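Long-range contacts in cGAS/DncV-like nucleotidyltransferase in E. coli homolog (Elizabethkingia meningoseptica ATCC 13253 = NBRC 12535, PDB 6E0O), which synthesises cyclic dinucleotide second messengers that signal phage infection in a bacterial CBASS defence system, using magnesium as cofactor: residues P14-T18 with Y50-T54; Y189-V193 with I219-Y224. All coordinates share one frame; numbering follows the deposited sequence.

The two contacts follow one another along the chain, contact 1 closing before contact 2 opens, yet their centres are only about 14 Å apart. Contact 1 sets the loop between helices 5-11 and 21-38 against helix 48-52 and the turn after it, within the nucleotidyltransferase region. Contact 2 pairs helices 188-205 and 216-224 in the helical part that follows the sheet. They meet where Lys190 NZ reaches Asn52 O at 2.8 Å, a probable hydrogen bond, while Glu220 packs against Asn52 and Thr54. The nucleotidyltransferase core and the helical part meet here beside the nucleotide site, to which both probably contribute: Tyr50, Arg51 and Asn52 from one, Lys197 and Ser216 from the other's helices.

Contact 1 (P14-T18 with Y50-T54); sequences PVSTT and YRNNT
Thr17 passes over Tyr50 with their CA atoms 5.8 Å apart, and three residues back along the loop the CA of Pro14 comes within 6.1 Å of the CA of Thr54, so the two segments run in opposite directions. No direct hydrogen bond links them. In the second segment Asn53 is the first residue to leave helical geometry, with a positive phi of 60°. Tyr50 has its CG beside the backbone N (chi1 -81°), which brings one edge of the ring to the peptide between Thr17 and Thr18: Thr17 O lies near the ring plane, 3.5 Å from Tyr50 CE2. Beyond the ring, Tyr50 OH touches Ser16 CB at 3.3 Å, while its own hydrogen bond goes to Ser60 O; Ser16 OG likewise turns elsewhere, to the backbone of Arg57 and Ser60. Helix 48-52, entered through Gly48 and Ser49, carries the Gly-Ser motif of the polymerase-beta-like nucleotidyltransferase fold; Asp61, just before strand 62-68, and Asp63 on it probably bind the magnesium. The Tyr50 side chain lies about 6 Å from the bound magnesium, and the loop 14-18 packs at the edge of its ring. The Thr18 and Tyr50 side chains slide past each other in opposite directions, Thr18 CG2 lying against Tyr50 CB and Tyr50 O. Asn53 swings its amide toward the loop, the amide carbon anti to the backbone N (chi1 -158°): ND2 packs on the Pro14 ring, and OD1 sits 3.6 Å from Thr17 CG2, the two side chains lying side by side. Two waters donate to this oxygen. One bonds both Asn53 OD1 and Ser16 O at 2.7 Å; the other also donates to Tyr50 O at 2.8 Å and accepts a longer bond from Thr18 N.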
# COMPACT_ATOMS: atom_id res chain seq x y z
N PRO A 14 6.32 -0.47 -13.29
CA PRO A 14 6.89 -0.09 -11.99
C PRO A 14 8.07 0.84 -12.20
O PRO A 14 8.85 0.68 -13.14
CB PRO A 14 7.36 -1.43 -11.39
CG PRO A 14 6.84 -2.49 -12.25
CD PRO A 14 6.52 -1.89 -13.60
N VAL A 15 8.20 1.82 -11.32
CA VAL A 15 9.30 2.77 -11.43
C VAL A 15 10.41 2.46 -10.43
O VAL A 15 11.57 2.30 -10.81
CB VAL A 15 8.79 4.22 -11.38
CG1 VAL A 15 9.95 5.19 -11.40
CG2 VAL A 15 7.85 4.49 -12.55
N SER A 16 10.06 2.39 -9.15
CA SER A 16 10.98 1.93 -8.10
C SER A 16 10.63 0.49 -7.75
O SER A 16 9.46 0.12 -7.70
CB SER A 16 10.80 2.78 -6.84
OG SER A 16 11.17 4.13 -7.04
N THR A 17 11.66 -0.32 -7.48
CA THR A 17 11.41 -1.70 -7.07
C THR A 17 12.45 -2.14 -6.05
O THR A 17 13.47 -1.47 -5.83
CB THR A 17 11.44 -2.69 -8.24
OG1 THR A 17 12.79 -2.81 -8.71
CG2 THR A 17 10.52 -2.26 -9.38
N THR A 18 12.21 -3.30 -5.45
CA THR A 18 13.14 -3.86 -4.47
C THR A 18 14.49 -4.23 -5.08
O THR A 18 15.44 -4.46 -4.32
CB THR A 18 12.50 -5.08 -3.82
OG1 THR A 18 12.23 -6.07 -4.83
CG2 THR A 18 11.19 -4.69 -3.13
N TYR A 50 6.49 -1.24 -2.38
CA TYR A 50 7.61 -2.10 -2.75
C TYR A 50 7.24 -3.57 -2.61
O TYR A 50 7.67 -4.40 -3.42
CB TYR A 50 8.85 -1.77 -1.92
CG TYR A 50 9.63 -0.57 -2.41
CD1 TYR A 50 9.34 0.70 -1.96
CD2 TYR A 50 10.66 -0.72 -3.32
CE1 TYR A 50 10.07 1.80 -2.38
CE2 TYR A 50 11.40 0.36 -3.75
CZ TYR A 50 11.09 1.62 -3.29
OH TYR A 50 11.83 2.69 -3.73
N ARG A 51 6.44 -3.91 -1.60
CA ARG A 51 6.01 -5.30 -1.43
C ARG A 51 5.07 -5.72 -2.56
O ARG A 51 5.20 -6.82 -3.12
CB ARG A 51 5.30 -5.46 -0.09
CG ARG A 51 4.78 -6.87 0.17
CD ARG A 51 5.89 -7.84 0.44
NE ARG A 51 5.42 -9.22 0.53
CZ ARG A 51 4.90 -9.77 1.63
NH1 ARG A 51 4.76 -9.07 2.74
NH2 ARG A 51 4.50 -11.03 1.60
N ASN A 52 4.11 -4.87 -2.90
CA ASN A 52 3.09 -5.21 -3.88
C ASN A 52 3.48 -4.82 -5.29
O ASN A 52 2.72 -5.09 -6.23
CB ASN A 52 1.78 -4.53 -3.48
CG ASN A 52 1.37 -4.88 -2.07
OD1 ASN A 52 1.40 -6.04 -1.68
ND2 ASN A 52 0.98 -3.88 -1.30
N ASN A 53 4.65 -4.20 -5.46
CA ASN A 53 5.19 -3.80 -6.76
C ASN A 53 4.28 -2.81 -7.48
O ASN A 53 3.99 -2.96 -8.67
CB ASN A 53 5.51 -5.00 -7.65
CG ASN A 53 6.52 -4.67 -8.72
OD1 ASN A 53 7.38 -3.80 -8.53
ND2 ASN A 53 6.43 -5.34 -9.85
N THR A 54 3.87 -1.77 -6.77
CA THR A 54 2.99 -0.75 -7.33
C THR A 54 3.60 0.65 -7.29
O THR A 54 2.86 1.64 -7.34
CB THR A 54 1.65 -0.76 -6.59
OG1 THR A 54 1.89 -0.54 -5.20
CG2 THR A 54 0.94 -2.09 -6.79
O HOH W 1 7.06 -1.18 -7.78
O HOH W 2 9.03 -3.89 -5.80

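Contact 2 (Y189-V193 with I219-Y224); sequences YKRMV and IECLVY
Val193 and Tyr189, one turn apart, form the two bumps with which helix 188-205 meets helix 216-224, the axes of the segments passing 9.6 Å apart at 134°. Val193 fits between Glu220 and Val223: its CG1 rests 3.6 Å from Glu220 CG, and CG2 faces Val223 CB at 3.9 Å. In return Val223 pushes into the hollow between Tyr189, Met192 and Val193, its CG1 meeting the edge of the tyrosine ring at Tyr189 CD1 (3.6 Å). Ile219 CG2 closes the far end beside Val193. With CG anti to its backbone N (chi1 163°), the Tyr189 side chain reaches across the groove; Tyr224 turns an edge to its face, an edge-to-face pair with planes at 76°. At the tip Tyr189 OH donates to Glu220 O over 2.8 Å, approaching from above the carbonyl plane. Tyr224 N, the helix's own donor, reaches the same oxygen from the opposite face. A water donates to both Tyr189 OH and Glu220 OE1, and His174 NE2 also bonds OE1. The phenol supplies the one direct hydrogen bond between the segments in a buried, mostly apolar interface and, through water, links to a carboxylate close to Ser216 and Asn52, which probably bind the nucleotide.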
# COMPACT_ATOMS: atom_id res chain seq x y z
N TYR A 189 -4.10 -6.22 -13.75
CA TYR A 189 -4.59 -5.68 -12.48
C TYR A 189 -3.61 -4.64 -11.91
O TYR A 189 -3.96 -3.48 -11.67
CB TYR A 189 -4.88 -6.80 -11.46
CG TYR A 189 -4.98 -6.27 -10.05
CD1 TYR A 189 -5.93 -5.30 -9.72
CD2 TYR A 189 -4.12 -6.69 -9.05
CE1 TYR A 189 -6.00 -4.78 -8.46
CE2 TYR A 189 -4.19 -6.16 -7.77
CZ TYR A 189 -5.13 -5.21 -7.48
OH TYR A 189 -5.18 -4.69 -6.21
N LYS A 190 -2.34 -5.03 -11.71
CA LYS A 190 -1.40 -4.09 -11.11
C LYS A 190 -1.02 -2.98 -12.08
O LYS A 190 -0.74 -1.86 -11.65
CB LYS A 190 -0.16 -4.80 -10.57
CG LYS A 190 -0.47 -5.65 -9.34
CD LYS A 190 0.77 -6.23 -8.70
CE LYS A 190 0.39 -7.04 -7.47
NZ LYS A 190 1.61 -7.63 -6.86
N ARG A 191 -1.01 -3.27 -13.38
CA ARG A 191 -0.73 -2.24 -14.37
C ARG A 191 -1.78 -1.14 -14.34
O ARG A 191 -1.45 0.04 -14.44
CB ARG A 191 -0.58 -2.88 -15.75
CG ARG A 191 0.72 -3.64 -15.83
CD ARG A 191 0.89 -4.43 -17.09
NE ARG A 191 2.06 -5.30 -16.94
CZ ARG A 191 2.48 -6.13 -17.88
NH1 ARG A 191 1.84 -6.20 -19.03
NH2 ARG A 191 3.53 -6.90 -17.64
N MET A 192 -3.05 -1.52 -14.16
CA MET A 192 -4.12 -0.53 -14.03
C MET A 192 -4.02 0.23 -12.72
O MET A 192 -4.25 1.45 -12.69
CB MET A 192 -5.47 -1.23 -14.16
CG MET A 192 -5.74 -1.77 -15.56
SD MET A 192 -5.81 -0.47 -16.82
CE MET A 192 -4.72 -1.11 -18.08
N VAL A 193 -3.66 -0.45 -11.62
CA VAL A 193 -3.41 0.26 -10.37
C VAL A 193 -2.33 1.31 -10.58
O VAL A 193 -2.47 2.46 -10.14
CB VAL A 193 -3.00 -0.73 -9.26
CG1 VAL A 193 -2.43 0.01 -8.05
CG2 VAL A 193 -4.17 -1.60 -8.85
N ILE A 219 -6.95 2.79 -3.94
CA ILE A 219 -6.93 2.50 -5.38
C ILE A 219 -6.77 1.00 -5.61
O ILE A 219 -7.49 0.40 -6.43
CB ILE A 219 -5.83 3.32 -6.08
CG1 ILE A 219 -6.15 4.81 -6.01
CG2 ILE A 219 -5.64 2.84 -7.52
CD1 ILE A 219 -5.05 5.71 -6.55
N GLU A 220 -5.82 0.38 -4.90
CA GLU A 220 -5.59 -1.05 -5.08
C GLU A 220 -6.85 -1.85 -4.80
O GLU A 220 -7.18 -2.78 -5.54
CB GLU A 220 -4.46 -1.51 -4.17
CG GLU A 220 -3.10 -1.04 -4.64
CD GLU A 220 -1.97 -1.45 -3.75
OE1 GLU A 220 -1.85 -2.65 -3.40
OE2 GLU A 220 -1.19 -0.56 -3.39
N CYS A 221 -7.58 -1.48 -3.74
CA CYS A 221 -8.80 -2.21 -3.40
C CYS A 221 -9.90 -1.97 -4.44
O CYS A 221 -10.62 -2.91 -4.79
CB CYS A 221 -9.29 -1.81 -2.01
SG CYS A 221 -8.25 -2.33 -0.62
N LEU A 222 -10.05 -0.74 -4.92
CA LEU A 222 -11.08 -0.46 -5.91
C LEU A 222 -10.86 -1.30 -7.16
O LEU A 222 -11.79 -1.95 -7.66
CB LEU A 222 -11.09 1.01 -6.29
CG LEU A 222 -11.53 1.99 -5.20
CD1 LEU A 222 -11.25 3.42 -5.66
CD2 LEU A 222 -12.98 1.80 -4.84
N VAL A 223 -9.64 -1.28 -7.71
CA VAL A 223 -9.39 -2.03 -8.94
C VAL A 223 -9.53 -3.53 -8.68
O VAL A 223 -9.94 -4.28 -9.57
CB VAL A 223 -8.02 -1.65 -9.53
CG1 VAL A 223 -7.79 -2.37 -10.84
CG2 VAL A 223 -7.92 -0.14 -9.74
N TYR A 224 -9.20 -3.98 -7.47
CA TYR A 224 -9.28 -5.39 -7.14
C TYR A 224 -10.69 -5.93 -7.31
O TYR A 224 -10.87 -7.10 -7.64
CB TYR A 224 -8.80 -5.61 -5.68
CG TYR A 224 -8.81 -7.06 -5.28
CD1 TYR A 224 -7.78 -7.90 -5.67
CD2 TYR A 224 -9.85 -7.61 -4.54
CE1 TYR A 224 -7.79 -9.24 -5.34
CE2 TYR A 224 -9.86 -8.94 -4.21
CZ TYR A 224 -8.83 -9.75 -4.61
OH TYR A 224 -8.85 -11.08 -4.27
O HOH W 3 -2.56 -4.67 -4.92